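PDB 3GRF: ornithine carbamoyltransferase from Giardia intestinalis, which probably catalyses the reversible transfer of a carbamoyl group from carbamoyl phosphate to ornithine, giving citrulline and phosphate, in the arginine degradation pathway of this parasite. Local coordinates for residues D26-K32 / M143-E147; H134-C140 / R310-A314; V235-D241 / R276-C282. All blocks are in the same frame, centred on the assembly; numbering follows the deposited sequence.

Contact 1 of 3, residues D26-K32 / M143-E147; sequences DRALDMK and MTIKE
Both segments are regular alpha-helix, 26-32 from helix 18-33 and 143-147 from helix 135-151. Their short axes approach to 10.0 Å with a signed crossing angle of -67°, and the nearest alpha carbons, of Leu29 and Met143, are 7.0 Å apart. The long Met143 and Leu29 side chains span this separation, and the methyl of Ala28 lets Met143 (chi1 t) settle with SD 3.7 Å from Ala28 CB; Met143 CE lies 3.9 Å from Leu29 CD2 and 3.8 Å from Lys32 CD. Leu29 (m, t) also sets CD1 3.7 Å from Lys146 CD. Two salt bridges flank this apolar patch: Lys146, extended (all chi t), donates NZ to Asp26 OD1 over a very short 2.5 Å, and the extended Lys32 donates NZ to Glu147 OE2 at 2.7 Å. Asn309 of helix 303-322 hydrogen-bonds to both Lys32 NZ and Glu147 OE1. This is steep helix packing, an apolar centre bordered by ion pairs, joining the carbamoyl-phosphate domain's first helix to the helix leading out of it.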
loop_
_atom_site.group_PDB
_atom_site.type_symbol
_atom_site.label_atom_id
_atom_site.label_comp_id
_atom_site.label_asym_id
_atom_site.label_seq_id
_atom_site.Cartn_x
_atom_site.Cartn_y
_atom_site.Cartn_z
ATOM N N ASP A 26 18.271 21.033 -10.071
ATOM C CA ASP A 26 18.383 21.967 -8.960
ATOM C C ASP A 26 17.268 21.858 -7.916
ATOM O O ASP A 26 17.482 22.120 -6.727
ATOM C CB ASP A 26 18.429 23.392 -9.502
ATOM C CG ASP A 26 19.640 23.655 -10.322
ATOM O OD1 ASP A 26 20.705 23.056 -10.046
ATOM O OD2 ASP A 26 19.529 24.476 -11.256
ATOM N N ARG A 27 16.059 21.520 -8.361
ATOM C CA ARG A 27 14.948 21.355 -7.416
ATOM C C ARG A 27 15.222 20.078 -6.570
ATOM O O ARG A 27 15.127 20.077 -5.342
ATOM C CB ARG A 27 13.644 21.282 -8.196
ATOM C CG ARG A 27 12.413 21.200 -7.359
ATOM C CD ARG A 27 11.672 22.470 -7.536
ATOM N NE ARG A 27 10.376 22.432 -6.884
ATOM C CZ ARG A 27 9.824 23.479 -6.297
ATOM N NH1 ARG A 27 10.475 24.635 -6.242
ATOM N NH2 ARG A 27 8.651 23.352 -5.727
ATOM N N ALA A 28 15.613 19.002 -7.240
ATOM C CA ALA A 28 15.981 17.750 -6.557
ATOM C C ALA A 28 17.053 18.031 -5.521
ATOM O O ALA A 28 17.019 17.504 -4.425
ATOM C CB ALA A 28 16.522 16.723 -7.576
ATOM N N LEU A 29 18.054 18.815 -5.919
ATOM C CA LEU A 29 19.177 19.139 -5.038
ATOM C C LEU A 29 18.714 19.979 -3.849
ATOM O O LEU A 29 19.185 19.801 -2.710
ATOM C CB LEU A 29 20.256 19.883 -5.818
ATOM C CG LEU A 29 21.171 19.087 -6.730
ATOM C CD1 LEU A 29 21.971 20.086 -7.551
ATOM C CD2 LEU A 29 22.058 18.154 -5.876
ATOM N N ASP A 30 17.788 20.884 -4.101
ATOM C CA ASP A 30 17.296 21.707 -2.968
ATOM C C ASP A 30 16.365 20.931 -2.064
ATOM O O ASP A 30 16.310 21.202 -0.879
ATOM C CB ASP A 30 16.595 22.980 -3.418
ATOM C CG ASP A 30 16.246 23.890 -2.230
ATOM O OD1 ASP A 30 15.067 24.202 -2.028
ATOM O OD2 ASP A 30 17.162 24.255 -1.468
ATOM N N MET A 31 15.615 19.983 -2.625
ATOM C CA MET A 31 14.771 19.090 -1.800
ATOM C C MET A 31 15.579 18.091 -1.017
ATOM O O MET A 31 15.143 17.650 0.030
ATOM C CB MET A 31 13.784 18.311 -2.669
ATOM C CG MET A 31 12.828 19.194 -3.421
ATOM S SD MET A 31 11.873 18.221 -4.539
ATOM C CE MET A 31 10.441 19.264 -4.807
ATOM N N LYS A 32 16.750 17.716 -1.535
ATOM C CA LYS A 32 17.702 16.915 -0.764
ATOM C C LYS A 32 18.215 17.551 0.475
ATOM O O LYS A 32 18.269 16.908 1.550
ATOM C CB LYS A 32 18.873 16.461 -1.623
ATOM C CG LYS A 32 19.553 15.281 -0.951
ATOM C CD LYS A 32 20.710 14.744 -1.803
ATOM C CE LYS A 32 21.366 13.583 -1.048
ATOM N NZ LYS A 32 22.518 12.997 -1.791
ATOM N N MET A 143 21.505 14.667 -11.647
ATOM C CA MET A 143 21.573 15.232 -10.303
ATOM C C MET A 143 22.787 14.744 -9.484
ATOM O O MET A 143 23.459 15.539 -8.817
ATOM C CB MET A 143 20.287 14.957 -9.572
ATOM C CG MET A 143 20.294 15.434 -8.090
ATOM S SD MET A 143 19.285 14.324 -6.994
ATOM C CE MET A 143 19.694 15.076 -5.428
ATOM N N THR A 144 23.063 13.447 -9.533
ATOM C CA THR A 144 24.200 12.845 -8.841
ATOM C C THR A 144 25.507 13.372 -9.418
ATOM O O THR A 144 26.441 13.685 -8.670
ATOM C CB THR A 144 24.158 11.273 -8.958
ATOM O OG1 THR A 144 22.940 10.777 -8.379
ATOM C CG2 THR A 144 25.394 10.629 -8.291
ATOM N N ILE A 145 25.579 13.465 -10.752
ATOM C CA ILE A 145 26.763 14.019 -11.400
ATOM C C ILE A 145 26.955 15.489 -10.925
ATOM O O ILE A 145 28.042 15.842 -10.474
ATOM C CB ILE A 145 26.681 13.900 -12.954
ATOM C CG1 ILE A 145 26.875 12.436 -13.380
ATOM C CG2 ILE A 145 27.718 14.792 -13.696
ATOM C CD1 ILE A 145 26.320 12.110 -14.816
ATOM N N LYS A 146 25.919 16.324 -10.962
ATOM C CA LYS A 146 26.106 17.725 -10.507
ATOM C C LYS A 146 26.515 17.848 -9.056
ATOM O O LYS A 146 27.332 18.706 -8.694
ATOM C CB LYS A 146 24.848 18.593 -10.723
ATOM C CG LYS A 146 24.983 19.982 -9.984
ATOM C CD LYS A 146 23.983 20.983 -10.558
ATOM C CE LYS A 146 24.257 22.381 -10.041
ATOM N NZ LYS A 146 23.115 23.205 -10.538
ATOM N N GLU A 147 25.867 17.056 -8.216
ATOM C CA GLU A 147 26.141 16.946 -6.793
ATOM C C GLU A 147 27.570 16.569 -6.501
ATOM O O GLU A 147 28.245 17.232 -5.753
ATOM C CB GLU A 147 25.257 15.856 -6.202
ATOM C CG GLU A 147 25.207 15.885 -4.703
ATOM C CD GLU A 147 24.310 14.810 -4.146
ATOM O OE1 GLU A 147 24.358 13.672 -4.652
ATOM O OE2 GLU A 147 23.572 15.094 -3.193
#

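Contact 2 of 3, residues H134-C140 / R310-A314; sequences HPLQMVC and RLHSA
Arg310, Ser313 and Leu136 bury the most surface where helix 135-140, N-capped by His134, crosses helix 310-314 at 105°, the short axes 8.2 Å apart. The backbones come close: the alpha carbons of Cys140 and Ser313 are 5.1 Å apart, those of Leu136 and Ala314 6.3 Å. Arg310 folds back with chi1, chi2 and chi3 all m, so that its long chain runs along the other helix. Its CD lies 3.6 Å from Cys140 CB, a guanidinium face is turned to Gln137 N, and NH1 makes a weak hydrogen bond of 2.9 Å to Gln137 OE1; Gln137 NE2 is held by Asp141. Arg310 NH2 is 4.0 Å from Leu136 CB and bonds to Thr58 of helix 56-69. Leu136 (m, t) also packs on Val317. A buried water accepts from Arg310 NE at 2.9 Å and donates to Arg310 O at 2.9 Å and Leu136 O at 2.8 Å, tying the two backbones together. In the two-domain transcarbamoylase fold this is an interdomain crossing: helix 135-151 leaves the carbamoyl-phosphate domain and helix 303-322 returns from the ornithine domain. Ser313 suits the tightest point because it is small. With chi1 p, its OG bonds back to Asn309 O and sits 3.4 Å from Cys140 CA, while its CB meets Val139 CG1 at 3.6 Å. Met100 of a second subunit packs on Arg310.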
loop_
_atom_site.group_PDB
_atom_site.type_symbol
_atom_site.label_atom_id
_atom_site.label_comp_id
_atom_site.label_asym_id
_atom_site.label_seq_id
_atom_site.Cartn_x
_atom_site.Cartn_y
_atom_site.Cartn_z
ATOM N N HIS A 134 13.935 5.811 -19.278
ATOM C CA HIS A 134 13.898 5.721 -17.819
ATOM C C HIS A 134 14.214 7.078 -17.209
ATOM O O HIS A 134 15.253 7.239 -16.568
ATOM C CB HIS A 134 14.894 4.660 -17.292
ATOM C CG HIS A 134 14.616 4.226 -15.881
ATOM N ND1 HIS A 134 15.428 3.348 -15.182
ATOM C CD2 HIS A 134 13.629 4.586 -15.030
ATOM C CE1 HIS A 134 14.941 3.182 -13.966
ATOM N NE2 HIS A 134 13.845 3.913 -13.855
ATOM N N PRO A 135 13.306 8.050 -17.408
ATOM C CA PRO A 135 13.536 9.462 -17.130
ATOM C C PRO A 135 13.661 9.781 -15.658
ATOM O O PRO A 135 14.309 10.777 -15.312
ATOM C CB PRO A 135 12.318 10.165 -17.756
ATOM C CG PRO A 135 11.237 9.082 -17.887
ATOM C CD PRO A 135 11.965 7.776 -17.971
ATOM N N LEU A 136 13.037 8.968 -14.797
ATOM C CA LEU A 136 13.193 9.104 -13.333
ATOM C C LEU A 136 14.623 8.833 -12.892
ATOM O O LEU A 136 15.172 9.492 -11.999
ATOM C CB LEU A 136 12.242 8.151 -12.602
ATOM C CG LEU A 136 10.740 8.451 -12.670
ATOM C CD1 LEU A 136 9.917 7.242 -12.115
ATOM C CD2 LEU A 136 10.456 9.699 -11.913
ATOM N N GLN A 137 15.227 7.838 -13.529
ATOM C CA GLN A 137 16.641 7.524 -13.358
ATOM C C GLN A 137 17.453 8.668 -13.942
ATOM O O GLN A 137 18.497 9.000 -13.405
ATOM C CB GLN A 137 16.987 6.220 -14.129
ATOM C CG GLN A 137 18.417 5.616 -13.855
ATOM C CD GLN A 137 18.627 5.195 -12.400
ATOM O OE1 GLN A 137 17.947 4.336 -11.925
ATOM N NE2 GLN A 137 19.526 5.863 -11.683
ATOM N N MET A 138 16.999 9.270 -15.053
ATOM C CA MET A 138 17.833 10.291 -15.704
ATOM C C MET A 138 17.954 11.490 -14.796
ATOM O O MET A 138 19.055 11.942 -14.550
ATOM C CB MET A 138 17.343 10.714 -17.113
ATOM C CG MET A 138 17.436 9.623 -18.154
ATOM S SD MET A 138 19.068 8.844 -18.352
ATOM C CE MET A 138 18.980 7.527 -17.171
ATOM N N VAL A 139 16.850 11.965 -14.244
ATOM C CA VAL A 139 16.946 13.100 -13.298
ATOM C C VAL A 139 17.845 12.735 -12.088
ATOM O O VAL A 139 18.548 13.592 -11.543
ATOM C CB VAL A 139 15.585 13.528 -12.746
ATOM C CG1 VAL A 139 15.732 14.826 -11.879
ATOM C CG2 VAL A 139 14.608 13.723 -13.872
ATOM N N CYS A 140 17.832 11.452 -11.706
ATOM C CA CYS A 140 18.629 10.924 -10.603
ATOM C C CYS A 140 20.093 11.047 -10.882
ATOM O O CYS A 140 20.849 11.632 -10.122
ATOM C CB CYS A 140 18.324 9.438 -10.411
ATOM S SG CYS A 140 19.264 8.777 -9.010
ATOM N N ARG A 310 17.412 8.582 -6.308
ATOM C CA ARG A 310 16.122 8.265 -6.907
ATOM C C ARG A 310 15.019 8.954 -6.147
ATOM O O ARG A 310 14.061 9.449 -6.755
ATOM C CB ARG A 310 15.847 6.745 -6.969
ATOM C CG ARG A 310 16.688 5.973 -8.017
ATOM C CD ARG A 310 16.452 6.526 -9.447
ATOM N NE ARG A 310 15.069 6.229 -9.845
ATOM C CZ ARG A 310 14.614 5.032 -10.251
ATOM N NH1 ARG A 310 15.439 4.002 -10.421
ATOM N NH2 ARG A 310 13.325 4.868 -10.512
ATOM N N LEU A 311 15.186 9.040 -4.829
ATOM C CA LEU A 311 14.184 9.636 -3.942
ATOM C C LEU A 311 13.995 11.109 -4.279
ATOM O O LEU A 311 12.908 11.552 -4.605
ATOM C CB LEU A 311 14.540 9.424 -2.438
ATOM C CG LEU A 311 13.730 10.302 -1.426
ATOM C CD1 LEU A 311 12.202 10.074 -1.509
ATOM C CD2 LEU A 311 14.213 10.257 -0.017
ATOM N N HIS A 312 15.061 11.879 -4.135
ATOM C CA HIS A 312 14.962 13.319 -4.320
ATOM C C HIS A 312 14.647 13.720 -5.769
ATOM O O HIS A 312 13.943 14.674 -6.026
ATOM C CB HIS A 312 16.290 13.932 -3.872
ATOM C CG HIS A 312 16.786 13.385 -2.569
ATOM N ND1 HIS A 312 16.108 13.566 -1.383
ATOM C CD2 HIS A 312 17.856 12.611 -2.281
ATOM C CE1 HIS A 312 16.766 12.961 -0.415
ATOM N NE2 HIS A 312 17.836 12.381 -0.934
ATOM N N SER A 313 15.196 13.005 -6.740
ATOM C CA SER A 313 14.825 13.270 -8.151
ATOM C C SER A 313 13.367 12.886 -8.465
ATOM O O SER A 313 12.744 13.428 -9.379
ATOM C CB SER A 313 15.793 12.541 -9.043
ATOM O OG SER A 313 15.801 11.174 -8.665
ATOM N N ALA A 314 12.816 11.978 -7.681
ATOM C CA ALA A 314 11.419 11.596 -7.850
ATOM C C ALA A 314 10.551 12.688 -7.304
ATOM O O ALA A 314 9.543 13.010 -7.924
ATOM C CB ALA A 314 11.100 10.249 -7.157
HETATM O O HOH W 1 13.915 8.859 -9.565
#

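Contact 3 of 3, residues V235-D241 / R276-C282; sequences VDVVYTD and RSIFMNC
Parallel pairing at one margin of the five-stranded, Rossmann-like sheet of the ornithine-binding domain joins strand 237-240 to strand 278-281, outermost within the chain. The short axes lie 4.7 Å apart at 20°, with Val237 opposite Ile278, Val238 opposite Phe279 and Tyr239 opposite Met280. Hydrogen bonds alternate: Ile278 N to Asp236 O (2.9 Å), Val238 N to Ile278 O (3.0 Å), Met280 N to Val238 O (2.9 Å) and Thr240 N to Met280 O (3.1 Å). Beta-branched Val237, Val238 and Ile278 suit extended backbone. On the face of Val237 and Tyr239, Met280 (m, t) sets SD 3.6 Å from Val237 CG1 and makes an oblique Met-aromatic contact with Tyr239; helix 135-151 packs there. The other face carries Val238 and Phe279, whose ring edge meets Thr240 CG2. Before the strands, Arg276 NH1 bridges to Asp236 OD2 at 3.2 Å; Glu154 pairs with Arg276 NE, Lys163 N with Asp236 OD1. At the far end, Tyr239 OH, hydrogen-bonded to Asp141, reaches 3.2 Å from Cys282 CB.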
loop_
_atom_site.group_PDB
_atom_site.type_symbol
_atom_site.label_atom_id
_atom_site.label_comp_id
_atom_site.label_asym_id
_atom_site.label_seq_id
_atom_site.Cartn_x
_atom_site.Cartn_y
_atom_site.Cartn_z
ATOM N N VAL A 235 37.634 10.445 -19.807
ATOM C CA VAL A 235 36.235 10.743 -19.469
ATOM C C VAL A 235 36.077 11.016 -17.964
ATOM O O VAL A 235 36.922 10.613 -17.166
ATOM C CB VAL A 235 35.221 9.668 -19.995
ATOM C CG1 VAL A 235 35.309 9.508 -21.524
ATOM C CG2 VAL A 235 35.428 8.342 -19.300
ATOM N N ASP A 236 35.019 11.719 -17.579
ATOM C CA ASP A 236 34.821 12.111 -16.176
ATOM C C ASP A 236 33.801 11.231 -15.454
ATOM O O ASP A 236 33.710 11.244 -14.229
ATOM C CB ASP A 236 34.390 13.574 -16.092
ATOM C CG ASP A 236 35.370 14.509 -16.754
ATOM O OD1 ASP A 236 34.992 15.142 -17.758
ATOM O OD2 ASP A 236 36.511 14.613 -16.264
ATOM N N VAL A 237 33.006 10.485 -16.223
ATOM C CA VAL A 237 31.967 9.606 -15.681
ATOM C C VAL A 237 32.043 8.353 -16.524
ATOM O O VAL A 237 32.074 8.449 -17.756
ATOM C CB VAL A 237 30.522 10.151 -15.830
ATOM C CG1 VAL A 237 29.494 9.134 -15.197
ATOM C CG2 VAL A 237 30.401 11.536 -15.195
ATOM N N VAL A 238 32.075 7.204 -15.852
ATOM C CA VAL A 238 31.914 5.937 -16.542
ATOM C C VAL A 238 30.699 5.190 -16.006
ATOM O O VAL A 238 30.623 4.839 -14.828
ATOM C CB VAL A 238 33.144 5.044 -16.391
ATOM C CG1 VAL A 238 32.926 3.692 -17.150
ATOM C CG2 VAL A 238 34.403 5.764 -16.896
ATOM N N TYR A 239 29.757 4.897 -16.889
ATOM C CA TYR A 239 28.479 4.437 -16.420
ATOM C C TYR A 239 28.284 3.128 -17.139
ATOM O O TYR A 239 28.617 3.018 -18.312
ATOM C CB TYR A 239 27.433 5.491 -16.809
ATOM C CG TYR A 239 26.029 5.359 -16.254
ATOM C CD1 TYR A 239 25.248 4.230 -16.492
ATOM C CD2 TYR A 239 25.472 6.390 -15.569
ATOM C CE1 TYR A 239 23.950 4.136 -16.031
ATOM C CE2 TYR A 239 24.193 6.332 -15.131
ATOM C CZ TYR A 239 23.442 5.187 -15.332
ATOM O OH TYR A 239 22.163 5.146 -14.878
ATOM N N THR A 240 27.799 2.127 -16.415
ATOM C CA THR A 240 27.426 0.860 -17.035
ATOM C C THR A 240 26.180 0.296 -16.392
ATOM O O THR A 240 25.697 0.820 -15.385
ATOM C CB THR A 240 28.596 -0.145 -17.019
ATOM O OG1 THR A 240 28.256 -1.260 -17.859
ATOM C CG2 THR A 240 28.929 -0.589 -15.611
ATOM N N ASP A 241 25.589 -0.725 -17.002
ATOM C CA ASP A 241 24.458 -1.353 -16.329
ATOM C C ASP A 241 24.272 -2.782 -16.789
ATOM O O ASP A 241 25.028 -3.249 -17.624
ATOM C CB ASP A 241 23.170 -0.463 -16.389
ATOM C CG ASP A 241 22.303 -0.683 -17.639
ATOM O OD1 ASP A 241 21.073 -0.603 -17.506
ATOM O OD2 ASP A 241 22.820 -0.911 -18.739
ATOM N N ARG A 276 39.588 13.037 -11.736
ATOM C CA ARG A 276 38.321 13.363 -11.038
ATOM C C ARG A 276 37.177 12.344 -11.299
ATOM O O ARG A 276 36.102 12.446 -10.721
ATOM C CB ARG A 276 37.860 14.773 -11.454
ATOM C CG ARG A 276 37.096 14.785 -12.771
ATOM C CD ARG A 276 37.466 15.889 -13.734
ATOM N NE ARG A 276 36.773 17.130 -13.473
ATOM C CZ ARG A 276 36.270 17.967 -14.389
ATOM N NH1 ARG A 276 36.313 17.730 -15.698
ATOM N NH2 ARG A 276 35.677 19.066 -13.973
ATOM N N SER A 277 37.390 11.363 -12.189
ATOM C CA SER A 277 36.273 10.551 -12.678
ATOM C C SER A 277 35.461 9.923 -11.570
ATOM O O SER A 277 35.920 9.765 -10.422
ATOM C CB SER A 277 36.735 9.482 -13.681
ATOM O OG SER A 277 37.662 8.596 -13.089
ATOM N N ILE A 278 34.216 9.602 -11.896
ATOM C CA ILE A 278 33.402 8.847 -10.978
ATOM C C ILE A 278 32.836 7.681 -11.776
ATOM O O ILE A 278 32.810 7.738 -12.992
ATOM C CB ILE A 278 32.304 9.701 -10.278
ATOM C CG1 ILE A 278 31.240 10.173 -11.262
ATOM C CG2 ILE A 278 32.918 10.907 -9.487
ATOM C CD1 ILE A 278 30.097 10.969 -10.590
ATOM N N PHE A 279 32.401 6.645 -11.083
ATOM C CA PHE A 279 31.796 5.458 -11.700
ATOM C C PHE A 279 30.299 5.359 -11.224
ATOM O O PHE A 279 29.999 5.546 -10.032
ATOM C CB PHE A 279 32.583 4.193 -11.312
ATOM C CG PHE A 279 31.863 2.964 -11.641
ATOM C CD1 PHE A 279 31.897 2.477 -12.963
ATOM C CD2 PHE A 279 31.072 2.332 -10.687
ATOM C CE1 PHE A 279 31.136 1.340 -13.315
ATOM C CE2 PHE A 279 30.308 1.177 -11.021
ATOM C CZ PHE A 279 30.334 0.700 -12.328
ATOM N N MET A 280 29.379 5.108 -12.172
ATOM C CA MET A 280 27.945 5.030 -11.939
ATOM C C MET A 280 27.378 3.732 -12.526
ATOM O O MET A 280 27.924 3.233 -13.505
ATOM C CB MET A 280 27.285 6.206 -12.643
ATOM C CG MET A 280 27.725 7.515 -12.059
ATOM S SD MET A 280 26.863 8.970 -12.712
ATOM C CE MET A 280 25.298 8.960 -11.831
ATOM N N ASN A 281 26.296 3.216 -11.938
ATOM C CA ASN A 281 25.532 2.036 -12.450
ATOM C C ASN A 281 24.154 2.175 -11.785
ATOM O O ASN A 281 24.040 2.255 -10.525
ATOM C CB ASN A 281 26.264 0.714 -12.028
ATOM C CG ASN A 281 25.547 -0.595 -12.466
ATOM O OD1 ASN A 281 26.193 -1.621 -12.632
ATOM N ND2 ASN A 281 24.240 -0.560 -12.637
ATOM N N CYS A 282 23.098 2.241 -12.594
ATOM C CA CYS A 282 21.762 2.495 -12.060
ATOM C C CYS A 282 21.247 1.354 -11.176
ATOM O O CYS A 282 20.277 1.540 -10.436
ATOM C CB CYS A 282 20.800 2.809 -13.204
ATOM S SG CYS A 282 20.749 1.563 -14.529
#

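In the fold
Helix 135-151 serves contacts 1 and 2, whose centres are 10 Å apart; Lys32 and Ala28 of contact 1 also touch His312 of contact 2. Their segments alternate along the chain. Contact 3 lies about 17 Å from contact 1 and 16 Å from contact 2, centre to centre. It belongs to the ornithine-binding domain, comes after contact 1 has closed, and is nested within the loop that contact 2 closes. The same helix reaches it: Ile145 and Thr144 pack on Met280, and Gln137 on Cys282. Helix 135-151 thus lies between the first helix of the carbamoyl-phosphate domain, the returning helix 303-322 and the margin of the second domain's sheet, linking the two domains.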